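PDB 5E09: cellulase from Bacillus sp. BG-CS10, which hydrolyses internal beta-1,4-glucosidic bonds of cellulose with a family 5 glycoside hydrolase barrel, and probably holds the polysaccharide through appended carbohydrate-binding modules. Local coordinates for residues G24-D28 and L309-G313; M113-Y117 and F166-L170; V147-F152 and P193-T197; E408-V414 and H426-V432. All coordinates share one frame; numbering follows the deposited sequence.

Contact 1: G24-D28 and L309-G313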
loop_
_atom_site.group_PDB
_atom_site.type_symbol
_atom_site.label_atom_id
_atom_site.label_comp_id
_atom_site.label_asym_id
_atom_site.label_seq_id
_atom_site.Cartn_x
_atom_site.Cartn_y
_atom_site.Cartn_z
ATOM N N GLY A 24 10.263 3.544 5.234
ATOM C CA GLY A 24 10.463 2.205 4.709
ATOM C C GLY A 24 11.694 1.967 3.849
ATOM O O GLY A 24 12.286 2.906 3.317
ATOM N N ASN A 25 12.194 0.737 3.879
ATOM C CA ASN A 25 13.406 0.398 3.148
ATOM C C ASN A 25 14.508 1.388 3.532
ATOM O O ASN A 25 15.314 1.774 2.686
ATOM C CB ASN A 25 13.157 0.433 1.641
ATOM C CG ASN A 25 12.081 -0.541 1.205
ATOM O OD1 ASN A 25 11.503 -1.254 2.024
ATOM N ND2 ASN A 25 11.806 -0.575 -0.094
ATOM N N THR A 26 14.509 1.834 4.783
ATOM C CA THR A 26 15.528 2.756 5.267
ATOM C C THR A 26 16.424 1.840 6.063
ATOM O O THR A 26 17.065 0.955 5.495
ATOM C CB THR A 26 14.936 3.835 6.186
ATOM O OG1 THR A 26 13.941 4.582 5.474
ATOM C CG2 THR A 26 16.025 4.782 6.667
ATOM N N PHE A 27 16.434 1.966 7.376
ATOM C CA PHE A 27 17.277 1.094 8.178
ATOM C C PHE A 27 16.903 -0.389 8.042
ATOM O O PHE A 27 17.743 -1.263 8.256
ATOM C CB PHE A 27 17.228 1.512 9.650
ATOM C CG PHE A 27 17.701 2.915 9.898
ATOM C CD1 PHE A 27 19.036 3.175 10.159
ATOM C CD2 PHE A 27 16.810 3.976 9.869
ATOM C CE1 PHE A 27 19.475 4.465 10.387
ATOM C CE2 PHE A 27 17.243 5.269 10.096
ATOM C CZ PHE A 27 18.577 5.515 10.356
ATOM N N ASP A 28 15.645 -0.669 7.713
ATOM C CA ASP A 28 15.153 -2.032 7.645
ATOM C C ASP A 28 15.757 -2.805 6.472
ATOM O O ASP A 28 15.588 -4.016 6.380
ATOM C CB ASP A 28 13.623 -2.041 7.547
ATOM C CG ASP A 28 13.090 -1.043 6.532
ATOM O OD1 ASP A 28 13.475 0.146 6.591
ATOM O OD2 ASP A 28 12.280 -1.453 5.676
ATOM N N LEU A 309 1.227 5.120 6.963
ATOM C CA LEU A 309 1.420 4.739 5.567
ATOM C C LEU A 309 2.782 4.099 5.320
ATOM O O LEU A 309 3.807 4.607 5.774
ATOM C CB LEU A 309 1.254 5.970 4.671
ATOM C CG LEU A 309 1.595 5.857 3.183
ATOM C CD1 LEU A 309 0.517 5.083 2.441
ATOM C CD2 LEU A 309 1.804 7.241 2.576
ATOM N N TRP A 310 2.790 2.985 4.596
ATOM C CA TRP A 310 4.049 2.352 4.224
ATOM C C TRP A 310 4.647 3.064 3.015
ATOM O O TRP A 310 4.029 3.116 1.951
ATOM C CB TRP A 310 3.858 0.862 3.913
ATOM C CG TRP A 310 5.124 0.213 3.432
ATOM C CD1 TRP A 310 5.411 -0.192 2.156
ATOM C CD2 TRP A 310 6.286 -0.074 4.208
ATOM N NE1 TRP A 310 6.672 -0.723 2.097
ATOM C CE2 TRP A 310 7.239 -0.662 3.357
ATOM C CE3 TRP A 310 6.616 0.094 5.562
ATOM C CZ2 TRP A 310 8.494 -1.080 3.789
ATOM C CZ3 TRP A 310 7.867 -0.317 5.999
ATOM C CH2 TRP A 310 8.790 -0.897 5.113
ATOM N N ASP A 311 5.843 3.615 3.186
ATOM C CA ASP A 311 6.511 4.355 2.119
ATOM C C ASP A 311 7.944 3.867 1.955
ATOM O O ASP A 311 8.819 4.261 2.716
ATOM C CB ASP A 311 6.491 5.855 2.423
ATOM C CG ASP A 311 6.876 6.719 1.216
ATOM O OD1 ASP A 311 7.541 6.218 0.277
ATOM O OD2 ASP A 311 6.506 7.919 1.222
ATOM N N ASN A 312 8.178 3.018 0.956
ATOM C CA ASN A 312 9.496 2.417 0.750
ATOM C C ASN A 312 10.417 3.304 -0.082
ATOM O O ASN A 312 11.514 2.890 -0.461
ATOM C CB ASN A 312 9.363 1.038 0.083
ATOM C CG ASN A 312 8.709 1.095 -1.300
ATOM O OD1 ASN A 312 8.648 2.148 -1.939
ATOM N ND2 ASN A 312 8.228 -0.053 -1.770
ATOM N N GLY A 313 9.952 4.517 -0.372
ATOM C CA GLY A 313 10.664 5.428 -1.249
ATOM C C GLY A 313 9.852 5.809 -2.477
ATOM O O GLY A 313 10.232 6.711 -3.226
#
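The indole of Trp-310 has Gly-24 on one face: CA sits 4.0 Å from the centroid of the six-membered ring, a CH-pi contact. The backbone N of Asn-312 lies above the same face, out toward the rim. Two oxygens take up the edge, Asn-25 OD1 at 3.5 Å from Trp-310 CZ2 and Asp-28 OD2 at 3.6 Å from Trp-310 CH2, with the carboxylate plane turned 78° from the ring. Trp-310 CG stands anti to the backbone N (chi1 176°), which carries the indole across to Gly-24. A side chain on Gly-24 would run into the indole and Asp-311 O, the carbonyl that receives Gly-24 N at 3.0 Å. Asp-28 also pins its own loop, OD2 taking Asn-25 N at 2.8 Å on its syn lone pair and OD1 taking Thr-26 N at 2.7 Å. With an alanine at Asp-28, both backbone N-H groups would probably lose these acceptors and the turn beside the indole could shift. The loop follows strand 20-23, which pairs with strand 306-311 to close the barrel; strand 267-272 flanks the other side, where Glu-271 touches Trp-310, both near the C-terminal strand ends, where family 5 enzymes typically have their active-site cleft.

Contact 2: M113-Y117 and F166-L170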
loop_
_atom_site.group_PDB
_atom_site.type_symbol
_atom_site.label_atom_id
_atom_site.label_comp_id
_atom_site.label_asym_id
_atom_site.label_seq_id
_atom_site.Cartn_x
_atom_site.Cartn_y
_atom_site.Cartn_z
HETATM N N MSE A 113 12.542 -20.227 15.971
HETATM C CA MSE A 113 12.593 -20.385 17.409
HETATM C C MSE A 113 12.339 -21.813 17.869
HETATM O O MSE A 113 12.943 -22.272 18.839
HETATM C CB MSE A 113 11.590 -19.453 18.065
HETATM C CG MSE A 113 12.092 -18.913 19.359
HETATM SE SE MSE A 113 10.878 -17.599 20.006
HETATM C CE MSE A 113 11.840 -17.109 21.608
ATOM N N GLU A 114 11.442 -22.502 17.174
ATOM C CA GLU A 114 11.129 -23.896 17.474
ATOM C C GLU A 114 12.388 -24.766 17.531
ATOM O O GLU A 114 12.517 -25.632 18.394
ATOM C CB GLU A 114 10.156 -24.448 16.431
ATOM C CG GLU A 114 9.633 -25.842 16.726
ATOM C CD GLU A 114 8.517 -26.252 15.775
ATOM O OE1 GLU A 114 8.136 -25.430 14.915
ATOM O OE2 GLU A 114 8.024 -27.397 15.884
ATOM N N HIS A 115 13.326 -24.505 16.628
ATOM C CA HIS A 115 14.486 -25.366 16.466
ATOM C C HIS A 115 15.792 -24.677 16.836
ATOM O O HIS A 115 16.870 -25.167 16.510
ATOM C CB HIS A 115 14.552 -25.873 15.024
ATOM C CG HIS A 115 13.337 -26.637 14.604
ATOM N ND1 HIS A 115 12.705 -27.545 15.430
ATOM C CD2 HIS A 115 12.619 -26.615 13.457
ATOM C CE1 HIS A 115 11.661 -28.054 14.807
ATOM N NE2 HIS A 115 11.585 -27.507 13.605
ATOM N N ASN A 116 15.692 -23.545 17.522
ATOM C CA ASN A 116 16.870 -22.764 17.881
ATOM C C ASN A 116 16.637 -21.882 19.103
ATOM O O ASN A 116 17.382 -20.932 19.353
ATOM C CB ASN A 116 17.408 -22.030 16.650
ATOM C CG ASN A 116 18.817 -21.515 16.841
ATOM O OD1 ASN A 116 19.555 -21.991 17.705
ATOM N ND2 ASN A 116 19.199 -20.525 16.036
ATOM N N TYR A 117 15.592 -22.219 19.857
ATOM C CA TYR A 117 15.096 -21.403 20.962
ATOM C C TYR A 117 16.088 -20.567 21.760
ATOM O O TYR A 117 15.942 -19.345 21.857
ATOM C CB TYR A 117 14.300 -22.271 21.938
ATOM C CG TYR A 117 13.450 -21.466 22.896
ATOM C CD1 TYR A 117 12.165 -21.077 22.548
ATOM C CD2 TYR A 117 13.936 -21.083 24.140
ATOM C CE1 TYR A 117 11.389 -20.338 23.407
ATOM C CE2 TYR A 117 13.162 -20.338 25.009
ATOM C CZ TYR A 117 11.889 -19.971 24.637
ATOM O OH TYR A 117 11.105 -19.234 25.496
ATOM N N PHE A 166 5.151 -18.973 21.129
ATOM C CA PHE A 166 6.395 -18.271 20.808
ATOM C C PHE A 166 6.213 -16.756 20.791
ATOM O O PHE A 166 7.037 -16.015 21.336
ATOM C CB PHE A 166 6.946 -18.723 19.451
ATOM C CG PHE A 166 7.418 -20.148 19.423
ATOM C CD1 PHE A 166 7.821 -20.786 20.588
ATOM C CD2 PHE A 166 7.464 -20.852 18.226
ATOM C CE1 PHE A 166 8.255 -22.099 20.560
ATOM C CE2 PHE A 166 7.895 -22.166 18.191
ATOM C CZ PHE A 166 8.293 -22.791 19.359
ATOM N N LEU A 167 5.139 -16.296 20.153
ATOM C CA LEU A 167 4.889 -14.865 20.069
ATOM C C LEU A 167 4.627 -14.311 21.459
ATOM O O LEU A 167 5.121 -13.235 21.800
ATOM C CB LEU A 167 3.718 -14.553 19.138
ATOM C CG LEU A 167 3.381 -13.063 19.020
ATOM C CD1 LEU A 167 4.628 -12.231 18.724
ATOM C CD2 LEU A 167 2.328 -12.831 17.960
ATOM N N GLU A 168 3.872 -15.046 22.272
ATOM C CA GLU A 168 3.603 -14.562 23.622
ATOM C C GLU A 168 4.887 -14.482 24.451
ATOM O O GLU A 168 5.057 -13.564 25.256
ATOM C CB GLU A 168 2.569 -15.439 24.330
ATOM C CG GLU A 168 2.229 -14.929 25.726
ATOM C CD GLU A 168 0.796 -15.227 26.139
ATOM O OE1 GLU A 168 0.103 -15.963 25.404
ATOM O OE2 GLU A 168 0.363 -14.717 27.201
ATOM N N GLU A 169 5.796 -15.431 24.243
ATOM C CA GLU A 169 7.065 -15.416 24.965
ATOM C C GLU A 169 7.952 -14.260 24.515
ATOM O O GLU A 169 8.627 -13.639 25.336
ATOM C CB GLU A 169 7.803 -16.747 24.791
ATOM C CG GLU A 169 7.124 -17.916 25.491
ATOM C CD GLU A 169 7.522 -19.267 24.914
ATOM O OE1 GLU A 169 8.640 -19.382 24.365
ATOM O OE2 GLU A 169 6.710 -20.214 25.008
ATOM N N LEU A 170 7.962 -13.978 23.215
ATOM C CA LEU A 170 8.715 -12.835 22.706
ATOM C C LEU A 170 8.163 -11.527 23.269
ATOM O O LEU A 170 8.917 -10.678 23.752
ATOM C CB LEU A 170 8.679 -12.802 21.178
ATOM C CG LEU A 170 9.521 -13.856 20.460
ATOM C CD1 LEU A 170 9.340 -13.699 18.969
ATOM C CD2 LEU A 170 10.991 -13.732 20.840
#
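Met-113, a selenomethionine in this model, reaches from the turn between helices 105-110 and 117-134 to Phe-166 and Leu-170 on helix 161-181, at the outer layer of the (beta/alpha)8 barrel. This is the tightly packed half. The Met-113 chain is extended beyond CG (chi2 173°), which carries its methyl past the oppositely directed Leu-170 side chain, CE coming to 3.6 Å from Leu-170 CD2. Along the way CB lies over one face of the Phe-166 ring, and SE makes a Met-aromatic contact with it at 5.0 Å from the centroid, obliquely, 37° off the normal. Glu-114 stands at the margin with its inner atoms still close, CA 3.6 Å from Phe-166 CZ. Glu-114 CB lies 3.7 Å from Phe-166 CE2. Met-121 of helix 117-134 packs against both Met-113 and Leu-170, and Phe-152 meets the Phe-166 ring edge-to-face.

Toward solvent the packing thins. Tyr-117 and Glu-169, both only partly buried, cross at about a right angle and meet through a single polar bond. Tyr-117 OH donates to Glu-169 OE1 at 2.7 Å; the oxygen lies in the plane of the phenol ring, yet the hydroxyl approaches it from above the carboxylate plane, 46° out.

Contact 3: V147-F152 and P193-T197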
loop_
_atom_site.group_PDB
_atom_site.type_symbol
_atom_site.label_atom_id
_atom_site.label_comp_id
_atom_site.label_asym_id
_atom_site.label_seq_id
_atom_site.Cartn_x
_atom_site.Cartn_y
_atom_site.Cartn_z
ATOM N N VAL A 147 8.421 -6.749 17.575
ATOM C CA VAL A 147 8.913 -7.397 16.361
ATOM C C VAL A 147 7.931 -7.169 15.215
ATOM O O VAL A 147 6.716 -7.222 15.411
ATOM C CB VAL A 147 9.124 -8.913 16.582
ATOM C CG1 VAL A 147 7.934 -9.513 17.335
ATOM C CG2 VAL A 147 9.358 -9.641 15.259
ATOM N N ASN A 148 8.447 -6.895 14.023
ATOM C CA ASN A 148 7.574 -6.700 12.875
ATOM C C ASN A 148 7.086 -8.018 12.313
ATOM O O ASN A 148 7.882 -8.926 12.105
ATOM C CB ASN A 148 8.287 -5.919 11.778
ATOM C CG ASN A 148 7.399 -5.680 10.577
ATOM O OD1 ASN A 148 6.466 -4.882 10.639
ATOM N ND2 ASN A 148 7.673 -6.382 9.479
ATOM N N GLU A 149 5.779 -8.104 12.065
ATOM C CA GLU A 149 5.150 -9.245 11.387
ATOM C C GLU A 149 5.710 -10.611 11.793
ATOM O O GLU A 149 6.301 -11.307 10.971
ATOM C CB GLU A 149 5.270 -9.073 9.864
ATOM C CG GLU A 149 4.574 -7.811 9.352
ATOM C CD GLU A 149 4.408 -7.766 7.835
ATOM O OE1 GLU A 149 4.956 -8.652 7.143
ATOM O OE2 GLU A 149 3.717 -6.843 7.338
ATOM N N PRO A 150 5.518 -10.997 13.065
ATOM C CA PRO A 150 6.068 -12.258 13.575
ATOM C C PRO A 150 5.539 -13.475 12.825
ATOM O O PRO A 150 4.330 -13.627 12.666
ATOM C CB PRO A 150 5.600 -12.287 15.035
ATOM C CG PRO A 150 5.206 -10.890 15.355
ATOM C CD PRO A 150 4.702 -10.307 14.076
ATOM N N ARG A 151 6.448 -14.328 12.369
ATOM C CA ARG A 151 6.077 -15.575 11.715
ATOM C C ARG A 151 7.074 -16.643 12.157
ATOM O O ARG A 151 8.205 -16.323 12.506
ATOM C CB ARG A 151 6.071 -15.405 10.191
ATOM C CG ARG A 151 5.319 -16.481 9.419
ATOM C CD ARG A 151 5.512 -16.313 7.913
ATOM N NE ARG A 151 6.070 -15.006 7.591
ATOM C CZ ARG A 151 7.233 -14.822 6.977
ATOM N NH1 ARG A 151 7.957 -15.864 6.587
ATOM N NH2 ARG A 151 7.660 -13.590 6.738
ATOM N N PHE A 152 6.664 -17.904 12.171
ATOM C CA PHE A 152 7.575 -18.957 12.604
ATOM C C PHE A 152 7.532 -20.147 11.672
ATOM O O PHE A 152 6.611 -20.279 10.866
ATOM C CB PHE A 152 7.258 -19.389 14.035
ATOM C CG PHE A 152 7.301 -18.260 15.017
ATOM C CD1 PHE A 152 8.502 -17.861 15.581
ATOM C CD2 PHE A 152 6.147 -17.573 15.352
ATOM C CE1 PHE A 152 8.547 -16.809 16.474
ATOM C CE2 PHE A 152 6.186 -16.523 16.244
ATOM C CZ PHE A 152 7.387 -16.141 16.810
ATOM N N PRO A 193 2.386 -6.787 18.400
ATOM C CA PRO A 193 1.753 -7.298 17.184
ATOM C C PRO A 193 0.937 -8.574 17.388
ATOM O O PRO A 193 1.260 -9.390 18.254
ATOM C CB PRO A 193 2.950 -7.579 16.279
ATOM C CG PRO A 193 4.030 -7.990 17.247
ATOM C CD PRO A 193 3.790 -7.221 18.517
ATOM N N THR A 194 -0.118 -8.729 16.593
ATOM C CA THR A 194 -0.725 -10.030 16.398
ATOM C C THR A 194 0.261 -10.866 15.593
ATOM O O THR A 194 1.212 -10.328 15.021
ATOM C CB THR A 194 -2.070 -9.952 15.645
ATOM O OG1 THR A 194 -1.886 -9.248 14.410
ATOM C CG2 THR A 194 -3.125 -9.231 16.479
ATOM N N LEU A 195 0.041 -12.175 15.555
ATOM C CA LEU A 195 0.825 -13.065 14.710
ATOM C C LEU A 195 0.714 -12.638 13.250
ATOM O O LEU A 195 -0.395 -12.494 12.728
ATOM C CB LEU A 195 0.354 -14.512 14.886
ATOM C CG LEU A 195 1.244 -15.599 14.279
ATOM C CD1 LEU A 195 2.626 -15.586 14.922
ATOM C CD2 LEU A 195 0.590 -16.958 14.439
ATOM N N GLU A 196 1.866 -12.418 12.610
ATOM C CA GLU A 196 1.947 -11.957 11.217
ATOM C C GLU A 196 1.308 -10.581 11.014
ATOM O O GLU A 196 0.989 -10.201 9.884
ATOM C CB GLU A 196 1.288 -12.971 10.273
ATOM C CG GLU A 196 2.089 -14.231 10.043
ATOM C CD GLU A 196 1.296 -15.302 9.310
ATOM O OE1 GLU A 196 0.085 -15.092 9.080
ATOM O OE2 GLU A 196 1.881 -16.354 8.971
ATOM N N THR A 197 1.138 -9.845 12.113
ATOM C CA THR A 197 0.324 -8.625 12.160
ATOM C C THR A 197 -0.977 -8.760 11.375
ATOM O O THR A 197 -1.414 -7.812 10.735
ATOM C CB THR A 197 1.089 -7.384 11.629
ATOM O OG1 THR A 197 1.450 -7.581 10.255
ATOM C CG2 THR A 197 2.340 -7.119 12.460
#
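The Asn-Glu-Pro sequence 148-150, which in family 5 cellulases follows the fourth barrel strand and in relatives carries the acid/base glutamate, meets here the loop after the fifth strand, Pro-150 lying against Pro-193 to Thr-197. Residues 194-197 form a type II turn closed by Thr-197 N to Thr-194 O at 2.9 Å, with Glu-196 at positive phi. The N-H of Glu-196 points out of this turn to Pro-150 O, 2.7 Å away and in the carbonyl plane, though the bond is bent to 132°. Beneath it the proline rings touch, Pro-150 CG at 3.7 Å from Pro-193 CG, and Pro-193 CG also presses on Val-147 O at 3.3 Å. On the cleft side the aliphatic CG of Glu-149 lies 3.3 Å from Thr-197 OG1, while its carboxylate goes on to His-224 through OE2. That threonine hydroxyl is itself engaged with Glu-196 O. Arg-151 and Glu-196 meet through the arginine's CG, 3.5 Å from Glu-196 OE2, and their charged ends stay apart. Leu-195, with CG anti to its N (chi1 -169°), swings CD1 back to the edge of the Phe-152 ring, 3.9 Å from CE2. Helix 161-181 backs this apolar part with Leu-167 on Pro-150 and Leu-170 on Phe-152; strand 219-225 flanks Pro-193 and Thr-197, and helix 201-214 covers Thr-194 and Leu-195.

Contact 4: E408-V414 and H426-V432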
loop_
_atom_site.group_PDB
_atom_site.type_symbol
_atom_site.label_atom_id
_atom_site.label_comp_id
_atom_site.label_asym_id
_atom_site.label_seq_id
_atom_site.Cartn_x
_atom_site.Cartn_y
_atom_site.Cartn_z
ATOM N N GLU A 408 -5.702 13.828 -32.042
ATOM C CA GLU A 408 -4.707 13.666 -30.988
ATOM C C GLU A 408 -5.229 12.772 -29.879
ATOM O O GLU A 408 -6.052 13.183 -29.058
ATOM C CB GLU A 408 -4.258 14.998 -30.397
ATOM C CG GLU A 408 -3.074 14.788 -29.454
ATOM C CD GLU A 408 -2.375 16.064 -29.054
ATOM O OE1 GLU A 408 -2.921 16.817 -28.220
ATOM O OE2 GLU A 408 -1.271 16.309 -29.575
ATOM N N LEU A 409 -4.724 11.543 -29.861
ATOM C CA LEU A 409 -5.161 10.549 -28.900
ATOM C C LEU A 409 -4.422 10.713 -27.579
ATOM O O LEU A 409 -3.275 11.149 -27.542
ATOM C CB LEU A 409 -4.962 9.148 -29.479
ATOM C CG LEU A 409 -5.553 9.028 -30.889
ATOM C CD1 LEU A 409 -5.259 7.671 -31.511
ATOM C CD2 LEU A 409 -7.060 9.308 -30.876
ATOM N N GLY A 410 -5.098 10.374 -26.491
ATOM C CA GLY A 410 -4.540 10.546 -25.170
ATOM C C GLY A 410 -5.395 11.507 -24.372
ATOM O O GLY A 410 -6.528 11.804 -24.756
ATOM N N THR A 411 -4.799 12.053 -23.326
ATOM C CA THR A 411 -5.448 13.012 -22.474
ATOM C C THR A 411 -5.395 14.349 -23.142
ATOM O O THR A 411 -4.345 14.853 -23.388
ATOM C CB THR A 411 -4.687 13.154 -21.160
ATOM O OG1 THR A 411 -4.506 11.880 -20.583
ATOM C CG2 THR A 411 -5.452 13.973 -20.208
ATOM N N ASN A 412 -6.542 14.913 -23.438
ATOM C CA ASN A 412 -6.611 16.189 -24.089
ATOM C C ASN A 412 -6.898 17.295 -23.116
ATOM O O ASN A 412 -6.681 18.419 -23.402
ATOM C CB ASN A 412 -7.717 16.189 -25.137
ATOM C CG ASN A 412 -7.359 15.439 -26.387
ATOM O OD1 ASN A 412 -8.062 15.504 -27.350
ATOM N ND2 ASN A 412 -6.281 14.736 -26.373
ATOM N N ALA A 413 -7.404 16.949 -21.961
ATOM C CA ALA A 413 -7.750 17.919 -20.912
ATOM C C ALA A 413 -8.011 17.274 -19.567
ATOM O O ALA A 413 -8.205 16.078 -19.484
ATOM C CB ALA A 413 -8.975 18.750 -21.324
ATOM N N VAL A 414 -8.009 18.089 -18.520
ATOM C CA VAL A 414 -8.339 17.630 -17.172
ATOM C C VAL A 414 -9.463 18.487 -16.593
ATOM O O VAL A 414 -9.311 19.697 -16.421
ATOM C CB VAL A 414 -7.113 17.676 -16.239
ATOM C CG1 VAL A 414 -7.522 17.372 -14.814
ATOM C CG2 VAL A 414 -6.039 16.701 -16.735
ATOM N N HIS A 426 -10.346 14.662 -10.198
ATOM C CA HIS A 426 -9.817 15.037 -11.504
ATOM C C HIS A 426 -10.155 14.035 -12.591
ATOM O O HIS A 426 -9.612 12.935 -12.627
ATOM C CB HIS A 426 -8.301 15.221 -11.431
ATOM C CG HIS A 426 -7.875 16.247 -10.433
ATOM N ND1 HIS A 426 -7.768 15.973 -9.087
ATOM C CD2 HIS A 426 -7.564 17.557 -10.577
ATOM C CE1 HIS A 426 -7.394 17.067 -8.447
ATOM N NE2 HIS A 426 -7.264 18.042 -9.328
ATOM N N PHE A 427 -11.049 14.430 -13.488
ATOM C CA PHE A 427 -11.339 13.636 -14.674
ATOM C C PHE A 427 -10.291 13.855 -15.753
ATOM O O PHE A 427 -10.013 14.993 -16.138
ATOM C CB PHE A 427 -12.719 13.980 -15.236
ATOM C CG PHE A 427 -13.849 13.655 -14.308
ATOM C CD1 PHE A 427 -14.215 12.337 -14.078
ATOM C CD2 PHE A 427 -14.550 14.662 -13.676
ATOM C CE1 PHE A 427 -15.262 12.032 -13.224
ATOM C CE2 PHE A 427 -15.601 14.367 -12.822
ATOM C CZ PHE A 427 -15.955 13.051 -12.596
ATOM N N GLN A 428 -9.716 12.762 -16.241
ATOM C CA GLN A 428 -8.859 12.804 -17.416
ATOM C C GLN A 428 -9.732 12.628 -18.658
ATOM O O GLN A 428 -10.404 11.608 -18.810
ATOM C CB GLN A 428 -7.782 11.712 -17.351
ATOM C CG GLN A 428 -7.094 11.583 -15.992
ATOM C CD GLN A 428 -6.138 12.727 -15.694
ATOM O OE1 GLN A 428 -5.287 13.073 -16.513
ATOM N NE2 GLN A 428 -6.269 13.313 -14.509
ATOM N N LEU A 429 -9.742 13.627 -19.532
ATOM C CA LEU A 429 -10.525 13.555 -20.763
ATOM C C LEU A 429 -9.709 12.858 -21.852
ATOM O O LEU A 429 -8.846 13.470 -22.487
ATOM C CB LEU A 429 -10.956 14.956 -21.205
ATOM C CG LEU A 429 -11.779 15.113 -22.486
ATOM C CD1 LEU A 429 -12.972 14.169 -22.503
ATOM C CD2 LEU A 429 -12.243 16.555 -22.624
ATOM N N GLN A 430 -9.982 11.570 -22.050
ATOM C CA GLN A 430 -9.210 10.747 -22.976
ATOM C C GLN A 430 -9.829 10.683 -24.373
ATOM O O GLN A 430 -10.942 10.184 -24.537
ATOM C CB GLN A 430 -9.067 9.319 -22.430
ATOM C CG GLN A 430 -8.428 9.201 -21.051
ATOM C CD GLN A 430 -6.997 9.711 -21.020
ATOM O OE1 GLN A 430 -6.698 10.699 -20.351
ATOM N NE2 GLN A 430 -6.110 9.040 -21.741
ATOM N N ASN A 431 -9.103 11.175 -25.377
ATOM C CA ASN A 431 -9.467 10.934 -26.769
ATOM C C ASN A 431 -8.903 9.586 -27.199
ATOM O O ASN A 431 -7.694 9.433 -27.323
ATOM C CB ASN A 431 -8.940 12.049 -27.684
ATOM C CG ASN A 431 -9.658 12.102 -29.032
ATOM O OD1 ASN A 431 -10.723 11.502 -29.209
ATOM N ND2 ASN A 431 -9.079 12.828 -29.986
ATOM N N VAL A 432 -9.764 8.602 -27.415
ATOM C CA VAL A 432 -9.262 7.280 -27.751
ATOM C C VAL A 432 -9.663 6.817 -29.139
ATOM O O VAL A 432 -10.618 7.312 -29.742
ATOM C CB VAL A 432 -9.738 6.217 -26.735
ATOM C CG1 VAL A 432 -9.269 6.577 -25.335
ATOM C CG2 VAL A 432 -11.248 6.075 -26.779
HETATM O O HOH W 1 -4.392 11.027 -17.531
#
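Thr-411 OG1 donates to Gln-430 OE1 at 2.5 Å, in the plane of the amide carbonyl and on a lone pair, across a non-hydrogen-bonded pair of the antiparallel hairpin 410-419/425-432. Gln-430 is bent at chi2 (-62°), which brings its amide back over the neighbouring strand. An alanine in its place would probably leave the Thr-411 hydroxyl without this acceptor and uncover that side of the pair. Next along, Gly-410 and Asn-431 form a hydrogen-bonded pair, Gly-410 N to Asn-431 O at 2.9 Å and Asn-431 N to Gly-410 O at 2.7 Å. Then the register slips: Leu-429 O receives Asn-412 N at 2.9 Å, whereas Leu-429 N turns to Ala-413 O, so two residues face one in a classic beta bulge. Before the strand, Glu-408 O is gripped from opposite faces of its plane by Asn-431 ND2 at 3.2 Å and Asn-412 ND2 at 3.1 Å; Asn-431 ND2 also reaches Asp-352. A water spans the face carrying Thr-411 and Gln-428, donating to Thr-411 OG1 and Gln-428 OE1.

The hairpin lies inside the mixed sheet of the X2 module, between strands 347-351 and 370-375. On the Thr-411 face Val-414 runs alongside Gln-428 and sets CG1 at the edge of the His-426 ring. The other face turns inward, where Leu-403 and Leu-400 of helix 397-403 pack on Leu-429, whose CD2 rests 4.1 Å from Ala-413 CB.

Contacts 1, 2 and 3 all belong to the catalytic barrel. Contact 1 joins the loop after the first barrel strand to the end of the last, closing a loop of chain that holds contacts 2 and 3, whose segments alternate along the sequence. Contacts 2 and 3 have centres 12 Å apart and touch, most closely through Leu-167 of helix 161-181, whose methyls pack on Pro-150 and on the backbone of 193-195, linking outer helices to a cleft loop. Contact 1 stands about 18 Å from contact 3, centre to centre. Contact 4 comes later in the chain, in the X2 module, its centre 34 Å from contact 1 and 56 Å from contact 2, consistent with separately folded modules.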